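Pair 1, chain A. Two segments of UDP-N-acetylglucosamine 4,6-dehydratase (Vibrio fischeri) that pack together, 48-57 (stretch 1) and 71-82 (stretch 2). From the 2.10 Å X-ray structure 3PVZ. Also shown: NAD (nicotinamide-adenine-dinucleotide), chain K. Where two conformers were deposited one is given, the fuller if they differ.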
# COMPACT_ATOMS: atom_id res chain seq x y z
N GLY A 48 3.24 4.11 11.36
CA GLY A 48 2.12 5.06 11.35
C GLY A 48 1.02 4.68 12.31
O GLY A 48 0.57 5.47 13.09
N GLN A 49 0.54 3.47 12.21
CA GLN A 49 -0.52 3.04 13.09
C GLN A 49 -0.06 3.09 14.52
O GLN A 49 -0.82 3.44 15.40
CB GLN A 49 -0.97 1.65 12.75
CG GLN A 49 -1.56 1.49 11.38
CD GLN A 49 -2.40 0.17 11.26
OE1 GLN A 49 -2.76 -0.41 12.27
NE2 GLN A 49 -2.71 -0.27 10.04
N ALA A 50 1.17 2.71 14.77
CA ALA A 50 1.61 2.60 16.15
C ALA A 50 1.61 3.97 16.78
O ALA A 50 1.18 4.11 17.92
CB ALA A 50 2.98 1.94 16.29
N VAL A 51 2.09 4.97 16.04
CA VAL A 51 2.19 6.29 16.64
C VAL A 51 0.77 6.91 16.73
O VAL A 51 0.47 7.68 17.65
CB VAL A 51 3.14 7.18 15.89
CG1 VAL A 51 2.54 7.53 14.50
CG2 VAL A 51 3.44 8.44 16.76
N THR A 52 -0.12 6.51 15.81
CA THR A 52 -1.51 7.00 15.82
C THR A 52 -2.23 6.50 17.08
O THR A 52 -2.93 7.25 17.75
CB THR A 52 -2.29 6.52 14.55
OG1 THR A 52 -1.69 7.06 13.36
CG2 THR A 52 -3.77 7.01 14.60
N LYS A 53 -1.98 5.25 17.42
CA LYS A 53 -2.51 4.68 18.66
C LYS A 53 -1.87 5.38 19.86
O LYS A 53 -2.59 5.80 20.75
CB LYS A 53 -2.26 3.21 18.71
CG LYS A 53 -3.03 2.51 17.61
CD LYS A 53 -3.22 1.07 17.87
CE LYS A 53 -1.96 0.31 17.69
NZ LYS A 53 -2.22 -1.16 17.91
N GLU A 54 -0.56 5.58 19.87
CA GLU A 54 0.01 6.33 20.97
C GLU A 54 -0.63 7.68 21.19
O GLU A 54 -0.75 8.12 22.31
CB GLU A 54 1.54 6.49 20.85
CG GLU A 54 2.28 5.21 20.99
CD GLU A 54 2.07 4.56 22.34
OE1 GLU A 54 2.41 5.21 23.34
OE2 GLU A 54 1.62 3.40 22.40
N ILE A 55 -1.04 8.33 20.13
CA ILE A 55 -1.68 9.63 20.24
C ILE A 55 -3.13 9.43 20.72
O ILE A 55 -3.58 10.03 21.70
CB ILE A 55 -1.64 10.42 18.87
CG1 ILE A 55 -0.20 10.65 18.44
CG2 ILE A 55 -2.48 11.71 18.95
CD1 ILE A 55 -0.01 11.41 17.04
N PHE A 56 -3.85 8.55 20.04
CA PHE A 56 -5.25 8.35 20.32
C PHE A 56 -5.55 8.03 21.80
O PHE A 56 -6.51 8.53 22.36
CB PHE A 56 -5.79 7.23 19.43
CG PHE A 56 -7.29 7.13 19.45
CD1 PHE A 56 -7.92 6.44 20.45
CD2 PHE A 56 -8.06 7.77 18.50
CE1 PHE A 56 -9.29 6.37 20.50
CE2 PHE A 56 -9.46 7.68 18.53
CZ PHE A 56 -10.06 6.97 19.55
N LYS A 57 -4.74 7.18 22.42
CA LYS A 57 -5.00 6.72 23.78
C LYS A 57 -4.76 7.84 24.80
O LYS A 57 -5.15 7.71 25.96
CB LYS A 57 -4.09 5.50 24.10
CG LYS A 57 -2.60 5.76 24.18
CD LYS A 57 -1.79 4.59 24.79
CE LYS A 57 -1.35 3.57 23.75
NZ LYS A 57 -0.29 2.57 24.28
N ASN A 71 -7.82 -0.27 2.90
CA ASN A 71 -7.87 -1.55 3.66
C ASN A 71 -7.16 -1.51 5.00
O ASN A 71 -7.72 -1.91 5.98
CB ASN A 71 -7.40 -2.75 2.84
CG ASN A 71 -8.27 -3.00 1.62
OD1 ASN A 71 -9.43 -2.64 1.60
ND2 ASN A 71 -7.69 -3.59 0.56
N ASN A 72 -5.92 -1.05 5.05
CA ASN A 72 -5.21 -0.96 6.34
C ASN A 72 -5.77 0.12 7.26
O ASN A 72 -5.77 -0.01 8.49
CB ASN A 72 -3.69 -0.80 6.08
CG ASN A 72 -3.13 -2.03 5.43
OD1 ASN A 72 -3.67 -3.11 5.62
ND2 ASN A 72 -2.10 -1.89 4.63
N MSE A 73 -6.32 1.16 6.67
CA MSE A 73 -7.06 2.12 7.51
C MSE A 73 -8.27 1.48 8.25
O MSE A 73 -8.51 1.74 9.44
CB MSE A 73 -7.51 3.30 6.66
CG MSE A 73 -7.94 4.41 7.49
SE MSE A 73 -6.39 5.40 8.08
CE MSE A 73 -6.17 6.40 6.42
N VAL A 74 -9.03 0.64 7.56
CA VAL A 74 -10.13 -0.05 8.21
C VAL A 74 -9.60 -0.87 9.38
O VAL A 74 -10.17 -0.84 10.48
CB VAL A 74 -10.96 -0.95 7.21
CG1 VAL A 74 -11.93 -1.84 7.96
CG2 VAL A 74 -11.71 -0.11 6.21
N GLU A 75 -8.49 -1.56 9.17
CA GLU A 75 -7.86 -2.27 10.27
C GLU A 75 -7.41 -1.35 11.45
O GLU A 75 -7.58 -1.70 12.64
CB GLU A 75 -6.69 -3.10 9.71
CG GLU A 75 -5.83 -3.75 10.72
CD GLU A 75 -6.58 -4.73 11.62
OE1 GLU A 75 -7.75 -5.06 11.32
OE2 GLU A 75 -5.98 -5.16 12.64
N LEU A 76 -6.86 -0.18 11.14
CA LEU A 76 -6.42 0.73 12.18
C LEU A 76 -7.60 1.18 13.03
O LEU A 76 -7.52 1.23 14.27
CB LEU A 76 -5.77 1.98 11.52
CG LEU A 76 -5.49 3.14 12.46
CD1 LEU A 76 -4.60 2.67 13.59
CD2 LEU A 76 -4.88 4.39 11.75
N VAL A 77 -8.67 1.57 12.37
CA VAL A 77 -9.88 1.98 13.10
C VAL A 77 -10.47 0.81 13.95
O VAL A 77 -10.76 1.01 15.12
CB VAL A 77 -10.93 2.52 12.16
CG1 VAL A 77 -12.13 3.06 12.94
CG2 VAL A 77 -10.35 3.60 11.28
N ARG A 78 -10.59 -0.39 13.39
CA ARG A 78 -11.11 -1.53 14.17
C ARG A 78 -10.25 -1.82 15.41
O ARG A 78 -10.76 -1.98 16.48
CB ARG A 78 -11.29 -2.77 13.29
CG ARG A 78 -12.41 -2.55 12.25
CD ARG A 78 -12.83 -3.81 11.44
NE ARG A 78 -13.66 -3.43 10.28
CZ ARG A 78 -14.94 -3.04 10.33
NH1 ARG A 78 -15.62 -3.00 11.48
NH2 ARG A 78 -15.56 -2.71 9.20
N ASP A 79 -8.95 -1.85 15.25
CA ASP A 79 -8.03 -1.97 16.36
C ASP A 79 -8.21 -0.83 17.41
O ASP A 79 -8.20 -1.05 18.63
CB ASP A 79 -6.62 -1.88 15.74
CG ASP A 79 -5.54 -2.33 16.66
OD1 ASP A 79 -5.83 -2.71 17.83
OD2 ASP A 79 -4.37 -2.29 16.21
N ILE A 80 -8.33 0.40 16.94
CA ILE A 80 -8.52 1.52 17.85
C ILE A 80 -9.86 1.37 18.58
O ILE A 80 -9.94 1.60 19.77
CB ILE A 80 -8.49 2.87 17.12
CG1 ILE A 80 -7.04 3.28 16.89
CG2 ILE A 80 -9.23 3.95 17.94
CD1 ILE A 80 -6.87 4.41 15.93
N ARG A 81 -10.90 0.98 17.86
CA ARG A 81 -12.21 0.83 18.50
C ARG A 81 -12.17 -0.21 19.60
O ARG A 81 -12.69 0.02 20.68
CB ARG A 81 -13.33 0.50 17.51
CG ARG A 81 -13.48 1.51 16.33
CD ARG A 81 -14.34 2.76 16.56
NE ARG A 81 -13.66 3.81 17.33
CZ ARG A 81 -13.44 5.08 16.94
NH1 ARG A 81 -12.82 5.90 17.78
NH2 ARG A 81 -13.84 5.54 15.76
N SER A 82 -11.52 -1.34 19.37
CA SER A 82 -11.55 -2.39 20.39
C SER A 82 -10.53 -2.16 21.51
O SER A 82 -10.77 -2.51 22.65
CB SER A 82 -11.42 -3.78 19.77
OG SER A 82 -10.33 -3.88 18.89
PA NAD K . -8.74 -4.86 -3.15
O1A NAD K . -8.73 -3.70 -2.23
O2A NAD K . -8.36 -6.09 -2.36
O5B NAD K . -7.65 -4.65 -4.31
C5B NAD K . -7.76 -3.40 -4.95
C4B NAD K . -6.34 -3.11 -5.39
O4B NAD K . -6.28 -1.94 -6.21
C3B NAD K . -5.49 -2.86 -4.14
O3B NAD K . -4.44 -3.77 -4.19
C2B NAD K . -4.97 -1.41 -4.31
O2B NAD K . -3.66 -1.32 -3.76
C1B NAD K . -5.05 -1.25 -5.86
N9A NAD K . -5.10 0.14 -6.27
C8A NAD K . -5.87 1.17 -5.83
N7A NAD K . -5.55 2.29 -6.46
C5A NAD K . -4.57 2.02 -7.31
C6A NAD K . -3.81 2.74 -8.17
N6A NAD K . -4.04 4.05 -8.34
N1A NAD K . -2.85 2.15 -8.88
C2A NAD K . -2.62 0.86 -8.73
N3A NAD K . -3.29 0.14 -7.88
C4A NAD K . -4.26 0.67 -7.20
O3 NAD K . -10.19 -5.02 -3.76
PN NAD K . -10.71 -6.47 -4.22
O1N NAD K . -11.50 -7.26 -3.16
O2N NAD K . -9.67 -7.29 -5.01
O5D NAD K . -11.86 -6.08 -5.22
C5D NAD K . -11.23 -5.83 -6.48
C4D NAD K . -12.39 -5.38 -7.36
O4D NAD K . -13.44 -6.38 -7.35
C3D NAD K . -13.02 -4.12 -6.76
O3D NAD K . -13.65 -3.36 -7.75
C2D NAD K . -14.13 -4.65 -5.87
O2D NAD K . -15.14 -3.67 -5.85
C1D NAD K . -14.61 -5.82 -6.71
N1N NAD K . -15.35 -6.77 -5.85
C2N NAD K . -14.74 -7.54 -4.99
C3N NAD K . -15.50 -8.45 -4.20
C7N NAD K . -14.85 -9.31 -3.20
O7N NAD K . -15.52 -10.13 -2.59
N7N NAD K . -13.54 -9.18 -2.93
C4N NAD K . -16.89 -8.54 -4.36
C5N NAD K . -17.49 -7.74 -5.29
C6N NAD K . -16.69 -6.85 -6.02

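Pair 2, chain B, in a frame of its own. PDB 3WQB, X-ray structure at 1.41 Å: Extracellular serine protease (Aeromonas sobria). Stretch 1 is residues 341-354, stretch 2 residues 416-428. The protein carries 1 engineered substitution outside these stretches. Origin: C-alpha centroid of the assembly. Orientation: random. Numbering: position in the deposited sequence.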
# COMPACT_ATOMS: atom_id res chain seq x y z
N SER B 341 -6.88 -7.44 7.30
CA SER B 341 -8.31 -7.26 7.56
C SER B 341 -9.11 -7.28 6.25
O SER B 341 -10.16 -7.89 6.17
CB SER B 341 -8.56 -5.99 8.36
OG SER B 341 -8.00 -6.10 9.65
N THR B 342 -8.56 -6.62 5.24
CA THR B 342 -9.16 -6.57 3.92
C THR B 342 -8.99 -7.90 3.17
O THR B 342 -9.92 -8.36 2.52
CB THR B 342 -8.58 -5.39 3.12
OG1 THR B 342 -8.78 -4.18 3.88
CG2 THR B 342 -9.24 -5.24 1.76
N SER B 343 -7.81 -8.51 3.28
CA SER B 343 -7.56 -9.84 2.69
C SER B 343 -8.57 -10.85 3.22
O SER B 343 -9.13 -11.64 2.46
CB SER B 343 -6.13 -10.31 2.98
OG SER B 343 -5.20 -9.49 2.29
N GLY B 344 -8.79 -10.84 4.53
CA GLY B 344 -9.77 -11.71 5.16
C GLY B 344 -11.19 -11.43 4.67
O GLY B 344 -11.92 -12.35 4.33
N ALA B 345 -11.55 -10.15 4.59
CA ALA B 345 -12.88 -9.75 4.09
C ALA B 345 -13.08 -10.24 2.66
O ALA B 345 -14.13 -10.79 2.31
CB ALA B 345 -13.04 -8.24 4.16
N MET B 346 -12.06 -10.04 1.83
CA MET B 346 -12.06 -10.52 0.46
C MET B 346 -12.24 -12.03 0.41
O MET B 346 -13.03 -12.54 -0.39
CB MET B 346 -10.75 -10.11 -0.22
CG MET B 346 -10.74 -10.31 -1.72
SD MET B 346 -11.88 -9.21 -2.60
CE MET B 346 -11.08 -7.60 -2.52
N ALA B 347 -11.52 -12.76 1.26
CA ALA B 347 -11.62 -14.22 1.29
C ALA B 347 -13.04 -14.65 1.68
O ALA B 347 -13.57 -15.63 1.13
CB ALA B 347 -10.60 -14.82 2.23
N LEU B 348 -13.67 -13.93 2.59
CA LEU B 348 -15.05 -14.24 2.96
C LEU B 348 -15.97 -14.10 1.75
O LEU B 348 -16.75 -15.01 1.42
CB LEU B 348 -15.54 -13.34 4.11
CG LEU B 348 -14.86 -13.57 5.46
CD1 LEU B 348 -15.43 -12.65 6.53
CD2 LEU B 348 -15.01 -15.02 5.90
N LEU B 349 -15.86 -12.98 1.05
CA LEU B 349 -16.71 -12.73 -0.10
C LEU B 349 -16.47 -13.76 -1.19
O LEU B 349 -17.42 -14.29 -1.77
CB LEU B 349 -16.48 -11.33 -0.64
CG LEU B 349 -16.81 -10.17 0.29
CD1 LEU B 349 -16.59 -8.88 -0.43
CD2 LEU B 349 -18.21 -10.25 0.85
N MET B 350 -15.21 -14.04 -1.47
CA MET B 350 -14.87 -15.03 -2.47
C MET B 350 -15.41 -16.41 -2.12
O MET B 350 -15.85 -17.15 -3.00
CB MET B 350 -13.35 -15.11 -2.68
CG MET B 350 -12.76 -13.89 -3.36
SD MET B 350 -10.97 -14.03 -3.39
CE MET B 350 -10.58 -12.70 -4.52
N SER B 351 -15.38 -16.77 -0.84
CA SER B 351 -15.88 -18.09 -0.45
C SER B 351 -17.39 -18.20 -0.61
O SER B 351 -17.89 -19.28 -0.93
CB SER B 351 -15.43 -18.47 0.97
OG SER B 351 -16.11 -17.73 1.98
N ALA B 352 -18.10 -17.09 -0.39
CA ALA B 352 -19.56 -17.04 -0.52
C ALA B 352 -20.01 -16.99 -1.97
O ALA B 352 -21.06 -17.54 -2.32
CB ALA B 352 -20.10 -15.84 0.23
N TYR B 353 -19.21 -16.34 -2.81
CA TYR B 353 -19.55 -16.09 -4.21
C TYR B 353 -18.32 -16.30 -5.07
O TYR B 353 -17.71 -15.34 -5.55
CB TYR B 353 -20.14 -14.68 -4.38
CG TYR B 353 -21.49 -14.57 -3.71
CD1 TYR B 353 -22.64 -15.03 -4.34
CD2 TYR B 353 -21.61 -14.06 -2.41
CE1 TYR B 353 -23.87 -14.97 -3.72
CE2 TYR B 353 -22.84 -13.99 -1.77
CZ TYR B 353 -23.96 -14.44 -2.44
OH TYR B 353 -25.18 -14.39 -1.81
N PRO B 354 -17.96 -17.57 -5.31
CA PRO B 354 -16.68 -17.90 -5.94
C PRO B 354 -16.57 -17.52 -7.42
O PRO B 354 -15.46 -17.56 -7.96
CB PRO B 354 -16.57 -19.42 -5.76
CG PRO B 354 -17.96 -19.88 -5.53
CD PRO B 354 -18.66 -18.78 -4.82
N LEU B 416 -15.37 2.26 5.72
CA LEU B 416 -14.97 1.08 6.47
C LEU B 416 -15.68 -0.17 5.95
O LEU B 416 -16.90 -0.18 5.78
CB LEU B 416 -15.28 1.29 7.95
CG LEU B 416 -15.15 0.10 8.90
CD1 LEU B 416 -13.72 -0.41 8.96
CD2 LEU B 416 -15.66 0.46 10.29
N ILE B 417 -14.91 -1.22 5.72
CA ILE B 417 -15.47 -2.50 5.27
C ILE B 417 -16.68 -2.92 6.11
O ILE B 417 -16.64 -2.87 7.35
CB ILE B 417 -14.40 -3.59 5.32
CG1 ILE B 417 -13.33 -3.30 4.26
CG2 ILE B 417 -15.01 -4.97 5.12
CD1 ILE B 417 -12.15 -4.26 4.28
N ASP B 418 -17.73 -3.35 5.42
CA ASP B 418 -18.92 -3.91 6.06
C ASP B 418 -19.19 -5.23 5.35
O ASP B 418 -19.82 -5.27 4.30
CB ASP B 418 -20.11 -2.95 5.89
CG ASP B 418 -21.38 -3.42 6.58
OD1 ASP B 418 -21.53 -4.64 6.84
OD2 ASP B 418 -22.26 -2.56 6.81
N VAL B 419 -18.67 -6.31 5.91
CA VAL B 419 -18.74 -7.61 5.23
C VAL B 419 -20.19 -8.09 5.08
O VAL B 419 -20.57 -8.61 4.02
CB VAL B 419 -17.91 -8.68 5.98
CG1 VAL B 419 -18.26 -10.10 5.49
CG2 VAL B 419 -16.42 -8.41 5.82
N ASN B 420 -20.99 -7.92 6.13
CA ASN B 420 -22.38 -8.37 6.07
C ASN B 420 -23.14 -7.68 4.95
O ASN B 420 -23.88 -8.35 4.21
CB ASN B 420 -23.10 -8.06 7.38
CG ASN B 420 -22.58 -8.84 8.56
OD1 ASN B 420 -21.84 -9.82 8.43
ND2 ASN B 420 -22.98 -8.41 9.75
N LYS B 421 -22.95 -6.37 4.81
CA LYS B 421 -23.66 -5.62 3.77
C LYS B 421 -23.13 -5.96 2.38
O LYS B 421 -23.90 -6.07 1.43
CB LYS B 421 -23.60 -4.11 4.03
CG LYS B 421 -24.52 -3.29 3.14
CD LYS B 421 -24.53 -1.83 3.55
CE LYS B 421 -25.35 -1.02 2.56
NZ LYS B 421 -25.44 0.40 2.98
N ALA B 422 -21.82 -6.18 2.27
CA ALA B 422 -21.25 -6.63 1.01
C ALA B 422 -21.88 -7.95 0.58
O ALA B 422 -22.20 -8.14 -0.60
CB ALA B 422 -19.73 -6.75 1.10
N LEU B 423 -22.07 -8.86 1.53
CA LEU B 423 -22.73 -10.14 1.25
C LEU B 423 -24.20 -9.99 0.87
O LEU B 423 -24.69 -10.72 0.02
CB LEU B 423 -22.58 -11.10 2.42
CG LEU B 423 -21.17 -11.67 2.62
CD1 LEU B 423 -21.07 -12.30 4.00
CD2 LEU B 423 -20.84 -12.67 1.54
N GLU B 424 -24.90 -9.06 1.51
CA GLU B 424 -26.27 -8.75 1.13
C GLU B 424 -26.35 -8.27 -0.32
O GLU B 424 -27.20 -8.71 -1.09
CB GLU B 424 -26.85 -7.68 2.06
CG GLU B 424 -28.31 -7.38 1.84
CD GLU B 424 -28.84 -6.39 2.85
OE1 GLU B 424 -28.61 -5.18 2.68
OE2 GLU B 424 -29.46 -6.83 3.84
N LEU B 425 -25.43 -7.39 -0.70
CA LEU B 425 -25.43 -6.88 -2.06
C LEU B 425 -25.01 -7.96 -3.05
O LEU B 425 -25.51 -8.01 -4.17
CB LEU B 425 -24.52 -5.65 -2.18
CG LEU B 425 -24.90 -4.36 -1.45
CD1 LEU B 425 -23.93 -3.24 -1.81
CD2 LEU B 425 -26.33 -3.94 -1.79
N ALA B 426 -24.10 -8.83 -2.63
CA ALA B 426 -23.56 -9.87 -3.51
C ALA B 426 -24.61 -10.84 -4.01
O ALA B 426 -24.52 -11.33 -5.14
CB ALA B 426 -22.42 -10.63 -2.82
N ALA B 427 -25.62 -11.09 -3.18
CA ALA B 427 -26.69 -12.04 -3.50
C ALA B 427 -27.45 -11.61 -4.75
O ALA B 427 -28.03 -12.45 -5.44
CB ALA B 427 -27.64 -12.16 -2.32
N ASN B 428 -27.43 -10.31 -5.03
CA ASN B 428 -28.16 -9.77 -6.17
C ASN B 428 -27.27 -9.08 -7.20
O ASN B 428 -27.75 -8.39 -8.10
CB ASN B 428 -29.26 -8.83 -5.67
CG ASN B 428 -30.38 -9.57 -4.98
OD1 ASN B 428 -30.74 -9.27 -3.84
ND2 ASN B 428 -30.93 -10.58 -5.66
O HOH W 1 -25.33 -13.34 0.52

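Both pairs are two helices packed side by side and running roughly the same way. The angle between their directions is 32° in pair 1 and 28° in pair 2, and the axes approach to 10.9 Å and 10.4 Å. Fourteen central residues superpose with an RMSD of 0.5 Å. The buried surface is also similar, 466 Å² against 500 Å².

Gln49(A) matches Ala345(B), and both point toward the partner helix. Gln49(A) is long and reaches toward the start of stretch 2, with OE1 of Gln49(A) 3.8 Å from CD1 of Leu76(A). Its NE2 is 3.4 Å from O of Asn72(A), but the angle is too poor for a hydrogen bond. Ala345(B) is small, and the backbones sit close here. Its CB reaches CG2 of Val419(B) at 3.8 Å and CG2 of Ile417(B) at 3.9 Å.

Leu76(A) matches Val419(B), and the side-chain centres are only 0.5 Å apart. Each meets the next inward position of the first helix. In pair 1 this is Thr52(A), whose CG2 lies 4.0 Å from CD2 of Leu76(A). The Thr52(A) hydroxyl is turned to its own helix, where OG1 donates to O of Gly48(A) at 2.8 Å. In pair 2 it is Leu348(B), with CD1 3.9 Å from CG1 of Val419(B).

Lys53(A) matches Leu349(B), and Asp79(A) matches Ala422(B). This is the sharpest change of chemistry. Both first-helix side chains leave sideways and bring their ends nearer the partner. In pair 1 NZ of Lys53(A) forms a salt bridge with OD2 of Asp79(A) at 3.0 Å. In pair 2 the contact is apolar, with CD2 of Leu349(B) 3.8 Å from CB of Ala422(B). No direct hydrogen bond crosses between the stretches of pair 2.

Ile80(A) matches Leu423(B), and both fill nearly the same space. Their partners, Phe56(A) and Ala352(B), also match. CG2 of Ile80(A) sits over the face of the Phe56(A) ring, 3.5 Å from its centroid. Ala352(B) has no ring, but its CB touches CD2 of Leu423(B) at 3.5 Å.

Pair 2 brings its aromatic ring from the next position. Tyr353(B) matches Lys57(A) in backbone, but the side-chain centres are 5.9 Å apart. NZ of Lys57(A) forms a salt bridge with OE2 of Glu54(A) in its own stretch at 2.8 Å. CB of Ala426(B) lies over the Tyr353(B) ring face, 3.5 Å from CE2 of Tyr353(B). CD2 of Leu423(B) is at the ring edge. A water also bridges the two stretches, 2.6 Å from OH of Tyr353(B) and donating to O of Leu423(B) at 2.7 Å.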